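Local coordinates for protein type II restriction enzyme NlaIV (Neisseria lactamica, PDB 6QM2) that cuts double-stranded DNA as a type II restriction endonuclease, recognising 5'-GGNNCC-3' and cleaving after the third base to leave blunt ends with 5'-phosphates, at residues I49-L54 with L89-F94; I63-S68 with P75-N80; D124-G129 with K141-K146. One frame throughout, in Å; residues are numbered along the deposited sequence.

Interaction 1. Residues I49-L54 with L89-F94. With K (potassium ion), chain C.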
loop_
_atom_site.group_PDB
_atom_site.type_symbol
_atom_site.label_atom_id
_atom_site.label_comp_id
_atom_site.label_asym_id
_atom_site.label_seq_id
_atom_site.Cartn_x
_atom_site.Cartn_y
_atom_site.Cartn_z
ATOM N N ILE A 49 -0.832 -10.284 -2.481
ATOM C CA ILE A 49 -1.374 -10.820 -3.726
ATOM C C ILE A 49 -1.050 -12.301 -3.973
ATOM O O ILE A 49 -1.724 -12.932 -4.786
ATOM C CB ILE A 49 -0.962 -9.921 -4.933
ATOM C CG1 ILE A 49 -2.121 -9.779 -5.922
ATOM C CG2 ILE A 49 0.298 -10.412 -5.643
ATOM C CD1 ILE A 49 -3.231 -8.863 -5.437
ATOM N N ILE A 50 -0.049 -12.860 -3.287
ATOM C CA ILE A 50 0.263 -14.296 -3.423
ATOM C C ILE A 50 -0.935 -15.121 -2.948
ATOM O O ILE A 50 -1.294 -16.114 -3.578
ATOM C CB ILE A 50 1.517 -14.751 -2.621
ATOM C CG1 ILE A 50 2.786 -13.966 -2.999
ATOM C CG2 ILE A 50 1.772 -16.247 -2.814
ATOM C CD1 ILE A 50 3.281 -14.143 -4.421
ATOM N N GLN A 51 -1.545 -14.703 -1.840
ATOM C CA GLN A 51 -2.759 -15.345 -1.326
ATOM C C GLN A 51 -3.882 -15.356 -2.376
ATOM O O GLN A 51 -4.544 -16.376 -2.567
ATOM C CB GLN A 51 -3.225 -14.651 -0.035
ATOM C CG GLN A 51 -4.377 -15.352 0.677
ATOM C CD GLN A 51 -4.724 -14.728 2.018
ATOM O OE1 GLN A 51 -3.842 -14.350 2.796
ATOM N NE2 GLN A 51 -6.021 -14.629 2.302
ATOM N N GLU A 52 -4.069 -14.227 -3.060
ATOM C CA GLU A 52 -5.088 -14.103 -4.110
ATOM C C GLU A 52 -4.755 -15.011 -5.297
ATOM O O GLU A 52 -5.651 -15.598 -5.908
ATOM C CB GLU A 52 -5.214 -12.652 -4.613
ATOM C CG GLU A 52 -5.440 -11.575 -3.555
ATOM C CD GLU A 52 -6.696 -11.794 -2.741
ATOM O OE1 GLU A 52 -7.795 -11.547 -3.279
ATOM O OE2 GLU A 52 -6.581 -12.201 -1.564
ATOM N N TRP A 53 -3.465 -15.101 -5.618
ATOM C CA TRP A 53 -2.968 -15.924 -6.721
ATOM C C TRP A 53 -3.193 -17.413 -6.501
ATOM O O TRP A 53 -3.573 -18.122 -7.435
ATOM C CB TRP A 53 -1.475 -15.659 -6.955
ATOM C CG TRP A 53 -0.850 -16.543 -7.987
ATOM C CD1 TRP A 53 -0.777 -16.311 -9.328
ATOM C CD2 TRP A 53 -0.211 -17.802 -7.761
ATOM N NE1 TRP A 53 -0.131 -17.348 -9.952
ATOM C CE2 TRP A 53 0.228 -18.278 -9.014
ATOM C CE3 TRP A 53 0.029 -18.577 -6.620
ATOM C CZ2 TRP A 53 0.903 -19.496 -9.161
ATOM C CZ3 TRP A 53 0.705 -19.791 -6.766
ATOM C CH2 TRP A 53 1.131 -20.237 -8.029
ATOM N N LEU A 54 -2.934 -17.890 -5.284
ATOM C CA LEU A 54 -3.225 -19.281 -4.938
ATOM C C LEU A 54 -4.719 -19.551 -5.093
ATOM O O LEU A 54 -5.106 -20.604 -5.589
ATOM C CB LEU A 54 -2.772 -19.617 -3.520
ATOM C CG LEU A 54 -2.759 -21.113 -3.199
ATOM C CD1 LEU A 54 -1.580 -21.801 -3.869
ATOM C CD2 LEU A 54 -2.718 -21.343 -1.699
ATOM N N LEU A 89 -6.323 -24.286 5.505
ATOM C CA LEU A 89 -5.108 -23.742 4.889
ATOM C C LEU A 89 -4.972 -22.234 5.127
ATOM O O LEU A 89 -5.893 -21.471 4.830
ATOM C CB LEU A 89 -5.129 -24.025 3.387
ATOM C CG LEU A 89 -3.898 -23.621 2.565
ATOM C CD1 LEU A 89 -2.642 -24.319 3.068
ATOM C CD2 LEU A 89 -4.131 -23.916 1.091
ATOM N N GLU A 90 -3.820 -21.826 5.664
ATOM C CA GLU A 90 -3.436 -20.414 5.789
ATOM C C GLU A 90 -2.277 -20.163 4.820
ATOM O O GLU A 90 -1.297 -20.911 4.821
ATOM C CB GLU A 90 -3.004 -20.103 7.231
ATOM C CG GLU A 90 -2.619 -18.646 7.512
ATOM C CD GLU A 90 -3.795 -17.701 7.713
ATOM O OE1 GLU A 90 -4.959 -18.131 7.604
ATOM O OE2 GLU A 90 -3.546 -16.504 7.991
ATOM N N VAL A 91 -2.397 -19.118 3.998
ATOM C CA VAL A 91 -1.318 -18.702 3.099
ATOM C C VAL A 91 -0.582 -17.513 3.702
ATOM O O VAL A 91 -1.211 -16.540 4.126
ATOM C CB VAL A 91 -1.839 -18.304 1.706
ATOM C CG1 VAL A 91 -0.682 -17.903 0.789
ATOM C CG2 VAL A 91 -2.636 -19.447 1.097
ATOM N N LYS A 92 0.749 -17.608 3.721
ATOM C CA LYS A 92 1.630 -16.549 4.212
ATOM C C LYS A 92 2.729 -16.264 3.197
ATOM O O LYS A 92 3.186 -17.164 2.487
ATOM C CB LYS A 92 2.261 -16.953 5.549
ATOM C CG LYS A 92 1.281 -17.067 6.706
ATOM C CD LYS A 92 0.568 -15.750 6.938
ATOM C CE LYS A 92 -0.100 -15.673 8.292
ATOM N NZ LYS A 92 -0.553 -14.277 8.511
ATOM N N ALA A 93 3.144 -15.002 3.134
ATOM C CA ALA A 93 4.204 -14.576 2.228
ATOM C C ALA A 93 5.098 -13.546 2.903
ATOM O O ALA A 93 4.616 -12.672 3.632
ATOM C CB ALA A 93 3.610 -14.010 0.951
ATOM N N PHE A 94 6.401 -13.673 2.666
ATOM C CA PHE A 94 7.381 -12.701 3.141
ATOM C C PHE A 94 8.547 -12.601 2.163
ATOM O O PHE A 94 8.879 -13.573 1.478
ATOM C CB PHE A 94 7.878 -13.065 4.548
ATOM C CG PHE A 94 8.758 -14.289 4.597
ATOM C CD1 PHE A 94 8.211 -15.560 4.494
ATOM C CD2 PHE A 94 10.135 -14.170 4.763
ATOM C CE1 PHE A 94 9.018 -16.690 4.547
ATOM C CE2 PHE A 94 10.946 -15.295 4.817
ATOM C CZ PHE A 94 10.387 -16.559 4.709
HETATM K K K C . -4.034 -14.186 10.303
HETATM O O HOH W 1 -3.004 -11.743 11.956
#
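Ile50 makes the first contact of residues 49-54, on helix 44-60, with strand 88-95. Its CG1 lies beside the backbone N (chi1 -57°) and touches Ala93 CB at 4.0 Å, while CD1 leads away from the strand; the CG2 branch packs on Phe128, and Phe31 of the second subunit also packs on Ile50. Gln51 follows with CG anti to the backbone N (chi1 -173°). It crosses Val91 obliquely, CG to CB 4.0 Å, and makes no hydrogen bond to the strand.

The two segment axes approach to 7.9 Å, with 138° between their directions, so the helix lies obliquely across one face of the sheet. Leu89, Val91 and Ala93 start their side chains toward it; Glu90 and Lys92 start away. This is the core of a PD-(D/E)XK nuclease, and Glu90-Val91-Lys92 matches the second half of that signature. On the side away from the helix, Glu90 OE2 lies 3.3 Å from a potassium ion, which also binds a water and Ile104 O. Lys92 NZ has a long salt bridge of 3.8 Å to Glu90 OE2 and a hydrogen bond to Asp103 O, consistent with an active site.

Trp53 NE1 is hydrogen-bonded to the carbonyl oxygens of Leu33 and Val36 of the second subunit. Leu54, one turn after Ile50, crosses Val91 obliquely, CD2 to CG2 3.4 Å, and meets Leu89 CD2 tip to tip at 4.0 Å.

Interaction 2. Residues I63-S68 with P75-N80. With NA (sodium ion), chain B.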
loop_
_atom_site.group_PDB
_atom_site.type_symbol
_atom_site.label_atom_id
_atom_site.label_comp_id
_atom_site.label_asym_id
_atom_site.label_seq_id
_atom_site.Cartn_x
_atom_site.Cartn_y
_atom_site.Cartn_z
ATOM N N ILE A 63 -10.078 -27.125 -8.184
ATOM C CA ILE A 63 -9.925 -27.659 -6.826
ATOM C C ILE A 63 -10.964 -27.021 -5.907
ATOM O O ILE A 63 -11.241 -25.823 -5.976
ATOM C CB ILE A 63 -8.490 -27.478 -6.268
ATOM C CG1 ILE A 63 -7.493 -28.246 -7.147
ATOM C CG2 ILE A 63 -8.395 -27.971 -4.822
ATOM C CD1 ILE A 63 -6.035 -28.008 -6.814
ATOM N N GLU A 64 -11.520 -27.857 -5.042
ATOM C CA GLU A 64 -12.698 -27.532 -4.265
ATOM C C GLU A 64 -12.258 -26.785 -3.009
ATOM O O GLU A 64 -11.347 -27.244 -2.315
ATOM C CB GLU A 64 -13.405 -28.847 -3.915
ATOM C CG GLU A 64 -14.892 -28.751 -3.637
ATOM C CD GLU A 64 -15.560 -30.118 -3.601
ATOM O OE1 GLU A 64 -15.317 -30.931 -4.522
ATOM O OE2 GLU A 64 -16.333 -30.380 -2.654
ATOM N N PHE A 65 -12.874 -25.632 -2.737
ATOM C CA PHE A 65 -12.602 -24.877 -1.501
ATOM C C PHE A 65 -13.632 -23.793 -1.195
ATOM O O PHE A 65 -14.393 -23.374 -2.065
ATOM C CB PHE A 65 -11.211 -24.219 -1.539
ATOM C CG PHE A 65 -11.080 -23.122 -2.564
ATOM C CD1 PHE A 65 -11.427 -21.809 -2.254
ATOM C CD2 PHE A 65 -10.607 -23.401 -3.838
ATOM C CE1 PHE A 65 -11.312 -20.803 -3.199
ATOM C CE2 PHE A 65 -10.489 -22.398 -4.786
ATOM C CZ PHE A 65 -10.842 -21.100 -4.467
ATOM N N ASP A 66 -13.618 -23.342 0.055
ATOM C CA ASP A 66 -14.310 -22.125 0.479
ATOM C C ASP A 66 -13.285 -21.114 0.979
ATOM O O ASP A 66 -12.169 -21.480 1.354
ATOM C CB ASP A 66 -15.317 -22.424 1.598
ATOM C CG ASP A 66 -16.619 -23.011 1.083
ATOM O OD1 ASP A 66 -16.995 -22.748 -0.079
ATOM O OD2 ASP A 66 -17.276 -23.735 1.860
ATOM N N VAL A 67 -13.685 -19.844 0.986
ATOM C CA VAL A 67 -12.832 -18.747 1.455
ATOM C C VAL A 67 -13.308 -18.249 2.808
ATOM O O VAL A 67 -14.500 -18.295 3.124
ATOM C CB VAL A 67 -12.766 -17.560 0.461
ATOM C CG1 VAL A 67 -12.016 -17.972 -0.799
ATOM C CG2 VAL A 67 -14.151 -17.008 0.116
ATOM N N SER A 68 -12.360 -17.765 3.597
ATOM C CA SER A 68 -12.645 -17.267 4.930
ATOM C C SER A 68 -13.119 -15.822 4.878
ATOM O O SER A 68 -12.523 -14.990 4.196
ATOM C CB SER A 68 -11.397 -17.364 5.787
ATOM O OG SER A 68 -11.614 -16.832 7.085
ATOM N N PRO A 75 -8.467 -19.914 9.208
ATOM C CA PRO A 75 -7.617 -20.088 8.033
ATOM C C PRO A 75 -7.976 -19.100 6.917
ATOM O O PRO A 75 -8.804 -18.213 7.127
ATOM C CB PRO A 75 -7.953 -21.513 7.600
ATOM C CG PRO A 75 -9.405 -21.648 7.933
ATOM C CD PRO A 75 -9.713 -20.688 9.059
ATOM N N ASP A 76 -7.333 -19.243 5.763
ATOM C CA ASP A 76 -7.689 -18.486 4.561
ATOM C C ASP A 76 -8.598 -19.315 3.661
ATOM O O ASP A 76 -9.577 -18.795 3.117
ATOM C CB ASP A 76 -6.434 -18.057 3.789
ATOM C CG ASP A 76 -5.588 -17.041 4.552
ATOM O OD1 ASP A 76 -6.159 -16.105 5.153
ATOM O OD2 ASP A 76 -4.342 -17.175 4.536
ATOM N N PHE A 77 -8.269 -20.597 3.501
ATOM C CA PHE A 77 -9.064 -21.522 2.696
ATOM C C PHE A 77 -9.521 -22.735 3.497
ATOM O O PHE A 77 -8.775 -23.262 4.326
ATOM C CB PHE A 77 -8.257 -22.006 1.498
ATOM C CG PHE A 77 -7.790 -20.905 0.593
ATOM C CD1 PHE A 77 -8.704 -20.189 -0.174
ATOM C CD2 PHE A 77 -6.439 -20.590 0.493
ATOM C CE1 PHE A 77 -8.282 -19.175 -1.017
ATOM C CE2 PHE A 77 -6.012 -19.578 -0.352
ATOM C CZ PHE A 77 -6.933 -18.870 -1.107
ATOM N N PHE A 78 -10.754 -23.162 3.232
ATOM C CA PHE A 78 -11.285 -24.433 3.718
ATOM C C PHE A 78 -11.230 -25.446 2.573
ATOM O O PHE A 78 -12.036 -25.367 1.649
ATOM C CB PHE A 78 -12.734 -24.263 4.164
ATOM C CG PHE A 78 -12.918 -23.306 5.303
ATOM C CD1 PHE A 78 -12.815 -23.743 6.615
ATOM C CD2 PHE A 78 -13.232 -21.975 5.068
ATOM C CE1 PHE A 78 -13.006 -22.869 7.679
ATOM C CE2 PHE A 78 -13.425 -21.093 6.126
ATOM C CZ PHE A 78 -13.311 -21.540 7.436
ATOM N N LEU A 79 -10.293 -26.392 2.630
ATOM C CA LEU A 79 -10.121 -27.378 1.545
ATOM C C LEU A 79 -11.174 -28.510 1.519
ATOM O O LEU A 79 -11.225 -29.284 0.557
ATOM C CB LEU A 79 -8.712 -27.981 1.588
ATOM C CG LEU A 79 -7.559 -26.982 1.469
ATOM C CD1 LEU A 79 -6.222 -27.688 1.663
ATOM C CD2 LEU A 79 -7.602 -26.261 0.127
ATOM N N ASN A 80 -11.990 -28.603 2.572
ATOM C CA ASN A 80 -13.081 -29.565 2.668
ATOM C C ASN A 80 -14.377 -28.782 2.917
ATOM O O ASN A 80 -14.610 -28.297 4.027
ATOM C CB ASN A 80 -12.780 -30.538 3.814
ATOM C CG ASN A 80 -13.726 -31.725 3.862
ATOM O OD1 ASN A 80 -14.903 -31.633 3.504
ATOM N ND2 ASN A 80 -13.212 -32.851 4.336
HETATM NA NA NA B . -9.524 -16.190 8.381
HETATM O O HOH W 2 -9.677 -29.360 -1.704
HETATM O O HOH W 3 -8.701 -15.223 6.203
#
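A short antiparallel beta hairpin at one edge of the central sheet joins strands 66-67 and 77-78, and Pro75-Asp76 matches the PD half of the PD-(D/E)XK signature. Asp66 and Phe78 form its hydrogen-bonded pair. Asp66 N reaches a lone pair of Phe78 O in the carbonyl plane at 3.0 Å, and Phe78 N returns to Asp66 O at 2.9 Å from above that carbonyl's plane. Val67 and Phe77 are the non-hydrogen-bonded pair. Ser68 N then donates to Asp76 O at 3.0 Å, again from above the plane. Asp76 and Phe77 both face Leu89 of the next strand, a classic beta bulge. At the other end, a water joins the carbonyl oxygens of Glu64 and Leu79.

On the face carrying Val67 and Phe77, Phe65 has CG in the crowded position between backbone N and carbonyl carbon (chi1 67°), which brings its ring alongside that of Phe77. The edge of Phe77 points at the face of Phe65 in a T-shaped pair, with centroids 5.3 Å apart and planes at 75°. Val67 CG1 lies at the edge of both rings, 3.9 Å from Phe77 CE1. On the other face, Pro75 CG lies over the Phe78 ring, and Asp66 forms salt bridges with Arg84 and Lys81.

The connecting loop, from its base at Ser68 and Pro75, wraps a sodium ion, with Asn70 and Met73 supplying carbonyl oxygens. Asp76 OD1 accepts from a water that also binds this ion, while OD2 takes the N-H of Val91. Ser68 OG, anti to the backbone N (chi1 177°), binds the sodium at 2.5 Å, and Pro75 O binds it at 2.5 Å.

Interaction 3. Residues D124-G129 with K141-K146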
loop_
_atom_site.group_PDB
_atom_site.type_symbol
_atom_site.label_atom_id
_atom_site.label_comp_id
_atom_site.label_asym_id
_atom_site.label_seq_id
_atom_site.Cartn_x
_atom_site.Cartn_y
_atom_site.Cartn_z
ATOM N N ASP A 124 -2.730 -25.824 8.416
ATOM C CA ASP A 124 -1.484 -25.885 7.651
ATOM C C ASP A 124 -1.158 -24.503 7.089
ATOM O O ASP A 124 -2.032 -23.828 6.532
ATOM C CB ASP A 124 -1.581 -26.919 6.522
ATOM C CG ASP A 124 -1.567 -28.352 7.034
ATOM O OD1 ASP A 124 -0.641 -28.713 7.789
ATOM O OD2 ASP A 124 -2.477 -29.124 6.675
ATOM N N TYR A 125 0.101 -24.092 7.253
ATOM C CA TYR A 125 0.585 -22.801 6.769
ATOM C C TYR A 125 1.428 -23.013 5.519
ATOM O O TYR A 125 2.542 -23.532 5.609
ATOM C CB TYR A 125 1.410 -22.090 7.848
ATOM C CG TYR A 125 0.575 -21.570 8.993
ATOM C CD1 TYR A 125 0.081 -22.433 9.969
ATOM C CD2 TYR A 125 0.273 -20.216 9.103
ATOM C CE1 TYR A 125 -0.690 -21.960 11.021
ATOM C CE2 TYR A 125 -0.492 -19.734 10.155
ATOM C CZ TYR A 125 -0.973 -20.608 11.109
ATOM O OH TYR A 125 -1.734 -20.124 12.146
ATOM N N LEU A 126 0.879 -22.641 4.362
ATOM C CA LEU A 126 1.622 -22.648 3.103
ATOM C C LEU A 126 2.340 -21.309 3.004
ATOM O O LEU A 126 1.701 -20.278 2.782
ATOM C CB LEU A 126 0.683 -22.854 1.910
ATOM C CG LEU A 126 1.320 -22.949 0.515
ATOM C CD1 LEU A 126 2.192 -24.190 0.394
ATOM C CD2 LEU A 126 0.242 -22.941 -0.559
ATOM N N ILE A 127 3.662 -21.329 3.169
ATOM C CA ILE A 127 4.458 -20.103 3.283
ATOM C C ILE A 127 5.340 -19.886 2.049
ATOM O O ILE A 127 6.222 -20.693 1.772
ATOM C CB ILE A 127 5.343 -20.121 4.550
ATOM C CG1 ILE A 127 4.511 -20.495 5.788
ATOM C CG2 ILE A 127 5.998 -18.759 4.755
ATOM C CD1 ILE A 127 5.327 -20.715 7.045
ATOM N N PHE A 128 5.109 -18.782 1.337
ATOM C CA PHE A 128 5.920 -18.393 0.175
ATOM C C PHE A 128 7.035 -17.424 0.581
ATOM O O PHE A 128 6.755 -16.290 0.979
ATOM C CB PHE A 128 5.054 -17.701 -0.884
ATOM C CG PHE A 128 4.021 -18.591 -1.513
ATOM C CD1 PHE A 128 2.821 -18.855 -0.862
ATOM C CD2 PHE A 128 4.231 -19.134 -2.775
ATOM C CE1 PHE A 128 1.861 -19.665 -1.449
ATOM C CE2 PHE A 128 3.276 -19.944 -3.367
ATOM C CZ PHE A 128 2.088 -20.209 -2.703
ATOM N N GLY A 129 8.286 -17.867 0.479
ATOM C CA GLY A 129 9.445 -16.978 0.608
ATOM C C GLY A 129 9.777 -16.374 -0.746
ATOM O O GLY A 129 10.499 -16.986 -1.532
ATOM N N LYS A 141 11.591 -18.079 -4.022
ATOM C CA LYS A 141 12.873 -18.685 -3.631
ATOM C C LYS A 141 12.704 -19.928 -2.755
ATOM O O LYS A 141 13.450 -20.894 -2.905
ATOM C CB LYS A 141 13.777 -17.664 -2.924
ATOM C CG LYS A 141 14.380 -16.617 -3.860
ATOM C CD LYS A 141 15.455 -15.781 -3.175
ATOM C CE LYS A 141 16.792 -16.512 -3.085
ATOM N NZ LYS A 141 17.640 -16.005 -1.970
ATOM N N ASP A 142 11.737 -19.888 -1.840
ATOM C CA ASP A 142 11.415 -21.023 -0.969
ATOM C C ASP A 142 9.902 -21.213 -0.844
ATOM O O ASP A 142 9.128 -20.268 -1.019
ATOM C CB ASP A 142 12.004 -20.802 0.428
ATOM C CG ASP A 142 13.511 -20.990 0.473
ATOM O OD1 ASP A 142 13.988 -22.076 0.087
ATOM O OD2 ASP A 142 14.217 -20.060 0.923
ATOM N N LEU A 143 9.499 -22.448 -0.553
ATOM C CA LEU A 143 8.110 -22.773 -0.218
ATOM C C LEU A 143 8.102 -23.761 0.943
ATOM O O LEU A 143 8.897 -24.704 0.964
ATOM C CB LEU A 143 7.374 -23.361 -1.424
ATOM C CG LEU A 143 5.847 -23.469 -1.297
ATOM C CD1 LEU A 143 5.186 -22.099 -1.370
ATOM C CD2 LEU A 143 5.260 -24.377 -2.368
ATOM N N TRP A 144 7.210 -23.532 1.907
ATOM C CA TRP A 144 7.074 -24.397 3.081
ATOM C C TRP A 144 5.617 -24.750 3.348
ATOM O O TRP A 144 4.713 -23.977 3.022
ATOM C CB TRP A 144 7.612 -23.703 4.331
ATOM C CG TRP A 144 9.077 -23.405 4.345
ATOM C CD1 TRP A 144 10.084 -24.251 4.711
ATOM C CD2 TRP A 144 9.698 -22.153 4.032
ATOM N NE1 TRP A 144 11.297 -23.608 4.631
ATOM C CE2 TRP A 144 11.090 -22.320 4.215
ATOM C CE3 TRP A 144 9.215 -20.907 3.605
ATOM C CZ2 TRP A 144 12.005 -21.287 3.986
ATOM C CZ3 TRP A 144 10.127 -19.878 3.379
ATOM C CH2 TRP A 144 11.506 -20.075 3.572
ATOM N N LEU A 145 5.414 -25.927 3.942
ATOM C CA LEU A 145 4.139 -26.310 4.550
ATOM C C LEU A 145 4.433 -26.677 5.998
ATOM O O LEU A 145 5.101 -27.680 6.263
ATOM C CB LEU A 145 3.497 -27.488 3.811
ATOM C CG LEU A 145 2.051 -27.814 4.213
ATOM C CD1 LEU A 145 1.088 -26.725 3.756
ATOM C CD2 LEU A 145 1.632 -29.160 3.650
ATOM N N LYS A 146 3.960 -25.848 6.926
ATOM C CA LYS A 146 4.286 -25.993 8.346
ATOM C C LYS A 146 3.046 -25.822 9.224
ATOM O O LYS A 146 2.046 -25.242 8.796
ATOM C CB LYS A 146 5.341 -24.953 8.747
ATOM C CG LYS A 146 6.679 -25.062 8.018
ATOM C CD LYS A 146 7.652 -25.980 8.745
ATOM C CE LYS A 146 8.687 -26.566 7.797
ATOM N NZ LYS A 146 9.683 -27.392 8.531
#
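Gly129 O is gripped by two backbone N-H groups. Asp142 N reaches it at 3.2 Å along a nearly straight bond (167° at the hydrogen), on a lone pair in the carbonyl plane. Lys141 N lies at 2.9 Å, but its bond is weak, bent to 120°. Lys141 and Asp142 thus both face Gly129, a classic beta bulge in the hairpin of strands 124-132 and 138-147, with strand 138-147 outermost in the chain's mixed sheet.

Beyond the bulge the antiparallel pairing is regular. Ile127 and Trp144 exchange two N-H···O bonds, as do Tyr125 and Lys146. Tyr125 N meets Lys146 O at 2.7 Å, nearly along the C=O axis, and the same oxygen lies in the plane of the Tyr125 ring, at its edge.

The face of Leu126, Phe128, Leu143 and Leu145 is apolar. Leu143 has CG anti to the backbone N, which carries CD1 over one face of the Phe128 ring in a CH-pi contact, 3.5 Å from the centroid and 17° off the normal. The Leu126 and Leu143 side chains cross obliquely, CD1 to CD1 4.1 Å. Leu145 CD1 touches Asp124 CB at 3.8 Å, and Asp124 forms a salt bridge with Lys147 at the end of the same hairpin. Helix 9-18 adds Phe13 and Leu16 to this side.

On the other face the Trp144 ring crosses Ile127 obliquely, CE3 to CG2 4.0 Å. Its CZ3 reaches Gly129 N and CA, and Asp142 CB lies over one face of the ring, which also meets Trp177 edge-to-face and packs with Tyr178. Asp142 forms a salt bridge with Arg96, beyond the hairpin. Backbone bonds therefore fix the register, while one face is apolar and the other mixes Ile127 and the Tyr125 and Trp144 rings with Asp142 and Lys146.

How the interactions relate
All three contacts reach the same mixed sheet. Interaction 1 is the buried one, where a helix lies on strand 88-95 through apolar side chains without any hydrogen bond across. Interactions 2 and 3 are partly buried hairpins made by backbone bonds, placed on the two flanks of that strand with centres about 17 Å apart and no touch between them. Strand 88-95 links them: Leu89 O takes Asp76 N at 2.8 Å, and Glu90 O takes Leu126 N at 2.8 Å. Metal ions distinguish the first two, potassium at interaction 1 and sodium at interaction 2, while interaction 3 binds neither. Bringing Asp76 beside Glu90 and Lys92 is consistent with the PD-(D/E)XK signature of this clan.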